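Local coordinates for capsule biosynthesis protein capD (Bacillus anthracis, PDB 3G9K), which cleaves the poly-gamma-D-glutamate capsule as a transpeptidase and links it by an amide bond to meso-diaminopimelic acid of the peptidoglycan, this chain being one piece of the enzyme, at residues A[206-209]-A[210-214]. Sequence-based numbering, arbitrary orientation.
Sequences AKIS and LEDIK
Ser209 OG sits over one face of the Asp212 carboxylate, 3.6 Å from Asp212 CG, and a water lies on that same side, tilted out of the plane toward OD2. At the edge of the carboxylate, close to its plane, lies the CG2 methyl of Ile208, which packs on Asp212 CB at 3.6 Å, and Tyr90 N, from a neighbouring loop, also donates to OD2. The second carboxylate, that of Glu211, brings OE1 to 3.6 Å from Ser209 CB, its chain bent at chi2 (71°) so that it folds back alongside the serine.

The hydroxyl oxygen of Ser209 accepts from Asp212 N at 3.0 Å, with an N-H...O angle of 157°. The torsion that sets OG between the backbone N and the carbonyl carbon (chi1 68°) swings it over the first turn to make this bond. Here is the N-cap of helix 210-214, and it illustrates a water-mediated variant of the capping box: one half is direct, and in the other the water accepts from Ser209 N (2.9 Å) and donates to Asp212 OD2, standing in for the direct return bond. The negative carboxylate at this helix start would also be expected to suit the helix dipole.

One residue before the cap, Ile208 crosses Ile213 at about a right angle, its CG2 meeting Ile213 CG1 at 3.7 Å. This apolar pair, spanning the cap, is the hydrophobic staple. Meanwhile Ser209 O accepts from Ile213 N at 3.1 Å, the first bond of the helix. Lys207, with positive phi, is where the chain leaves helical geometry after helix 196-206, whose Ile202 and Ser203 pack against Ile213.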
ATOM      1  N   ALA A 206      21.504  -2.854  11.475  1.00 19.68           N
ATOM      2  CA  ALA A 206      21.219  -3.578  10.233  1.00 20.37           C
ATOM      3  C   ALA A 206      22.445  -4.235   9.595  1.00 21.25           C
ATOM      4  O   ALA A 206      22.290  -5.059   8.707  1.00 22.08           O
ATOM      5  CB  ALA A 206      20.566  -2.664   9.244  1.00 19.95           C
ATOM      6  N   LYS A 207      23.647  -3.876  10.037  1.00 21.87           N
ATOM      7  CA  LYS A 207      24.890  -4.362   9.410  1.00 22.70           C
ATOM      8  C   LYS A 207      24.957  -3.907   7.958  1.00 22.57           C
ATOM      9  O   LYS A 207      25.118  -4.713   7.015  1.00 23.31           O
ATOM     10  CB  LYS A 207      25.013  -5.894   9.540  1.00 23.97           C
ATOM     11  CG  LYS A 207      24.748  -6.394  10.953  1.00 25.01           C
ATOM     12  CD  LYS A 207      25.789  -5.856  11.910  1.00 29.91           C
ATOM     13  CE  LYS A 207      25.862  -6.666  13.196  1.00 32.89           C
ATOM     14  NZ  LYS A 207      24.791  -6.284  14.152  1.00 36.81           N
ATOM     15  N   ILE A 208      24.808  -2.599   7.792  1.00 20.75           N
ATOM     16  CA  ILE A 208      24.818  -1.963   6.508  1.00 20.96           C
ATOM     17  C   ILE A 208      25.839  -0.848   6.604  1.00 20.36           C
ATOM     18  O   ILE A 208      25.888  -0.152   7.621  1.00 20.51           O
ATOM     19  CB  ILE A 208      23.440  -1.394   6.103  1.00 20.48           C
ATOM     20  CG1 ILE A 208      22.439  -2.535   5.870  1.00 20.88           C
ATOM     21  CG2 ILE A 208      23.577  -0.607   4.794  1.00 20.49           C
ATOM     22  CD1 ILE A 208      20.976  -2.042   5.506  1.00 21.33           C
ATOM     23  N   SER A 209      26.679  -0.714   5.578  1.00 19.67           N
ATOM     24  CA  SER A 209      27.739   0.300   5.601  1.00 20.30           C
ATOM     25  C   SER A 209      27.164   1.705   5.509  1.00 20.27           C
ATOM     26  O   SER A 209      26.124   1.926   4.899  1.00 19.96           O
ATOM     27  CB  SER A 209      28.750   0.115   4.484  1.00 19.40           C
ATOM     28  OG  SER A 209      28.189   0.377   3.224  1.00 18.93           O
ATOM     29  N   LEU A 210      27.866   2.649   6.116  1.00 20.35           N
ATOM     30  CA  LEU A 210      27.502   4.071   5.983  1.00 19.22           C
ATOM     31  C   LEU A 210      27.475   4.469   4.507  1.00 19.03           C
ATOM     32  O   LEU A 210      26.609   5.233   4.096  1.00 18.40           O
ATOM     33  CB  LEU A 210      28.463   4.953   6.798  1.00 19.26           C
ATOM     34  CG  LEU A 210      28.413   4.818   8.323  1.00 19.20           C
ATOM     35  CD1 LEU A 210      29.509   5.678   8.928  1.00 21.88           C
ATOM     36  CD2 LEU A 210      27.032   5.210   8.844  1.00 21.51           C
ATOM     37  N   GLU A 211      28.351   3.878   3.695  1.00 18.21           N
ATOM     38  CA  GLU A 211      28.381   4.111   2.269  1.00 18.28           C
ATOM     39  C   GLU A 211      27.061   3.688   1.560  1.00 17.82           C
ATOM     40  O   GLU A 211      26.561   4.401   0.699  1.00 18.27           O
ATOM     41  CB  GLU A 211      29.570   3.351   1.614  1.00 19.39           C
ATOM     42  CG  GLU A 211      30.998   3.923   1.915  1.00 19.96           C
ATOM     43  CD  GLU A 211      31.501   3.724   3.338  1.00 23.44           C
ATOM     44  OE1 GLU A 211      30.969   2.861   4.062  1.00 22.89           O
ATOM     45  OE2 GLU A 211      32.498   4.413   3.735  1.00 23.38           O
ATOM     46  N   ASP A 212      26.540   2.499   1.875  1.00 17.46           N
ATOM     47  CA  ASP A 212      25.297   2.032   1.250  1.00 17.62           C
ATOM     48  C   ASP A 212      24.137   2.924   1.689  1.00 17.41           C
ATOM     49  O   ASP A 212      23.248   3.236   0.933  1.00 17.29           O
ATOM     50  CB  ASP A 212      24.953   0.603   1.667  1.00 17.57           C
ATOM     51  CG  ASP A 212      25.630  -0.449   0.827  1.00 21.20           C
ATOM     52  OD1 ASP A 212      26.030  -0.138  -0.318  1.00 26.69           O
ATOM     53  OD2 ASP A 212      25.737  -1.588   1.329  1.00 22.17           O
ATOM     54  N   ILE A 213      24.123   3.307   2.952  1.00 23.65           N
ATOM     55  CA  ILE A 213      23.052   4.156   3.483  1.00 23.66           C
ATOM     56  C   ILE A 213      23.043   5.519   2.785  1.00 23.97           C
ATOM     57  O   ILE A 213      21.988   5.985   2.335  1.00 23.77           O
ATOM     58  CB  ILE A 213      23.159   4.281   5.012  1.00 23.43           C
ATOM     59  CG1 ILE A 213      22.913   2.900   5.651  1.00 23.44           C
ATOM     60  CG2 ILE A 213      22.156   5.327   5.548  1.00 25.02           C
ATOM     61  CD1 ILE A 213      23.346   2.779   7.097  1.00 22.78           C
ATOM     62  N   LYS A 214      24.188   6.115   2.638  1.00 18.62           N
ATOM     63  CA  LYS A 214      24.290   7.451   2.029  1.00 19.48           C
ATOM     64  C   LYS A 214      24.019   7.421   0.552  1.00 19.87           C
ATOM     65  O   LYS A 214      23.550   8.422  -0.030  1.00 20.16           O
ATOM     66  CB  LYS A 214      25.717   8.023   2.262  1.00 20.75           C
ATOM     67  CG  LYS A 214      25.846   9.520   1.939  1.00 22.42           C
ATOM     68  CD  LYS A 214      27.218  10.103   2.255  1.00 23.51           C
ATOM     69  CE  LYS A 214      27.315  11.508   1.603  1.00 27.49           C
ATOM     70  NZ  LYS A 214      28.711  12.056   1.586  1.00 30.43           N
TER
HETATM   71  O   HOH W   1      26.863  -2.511   3.356  1.00 22.71           O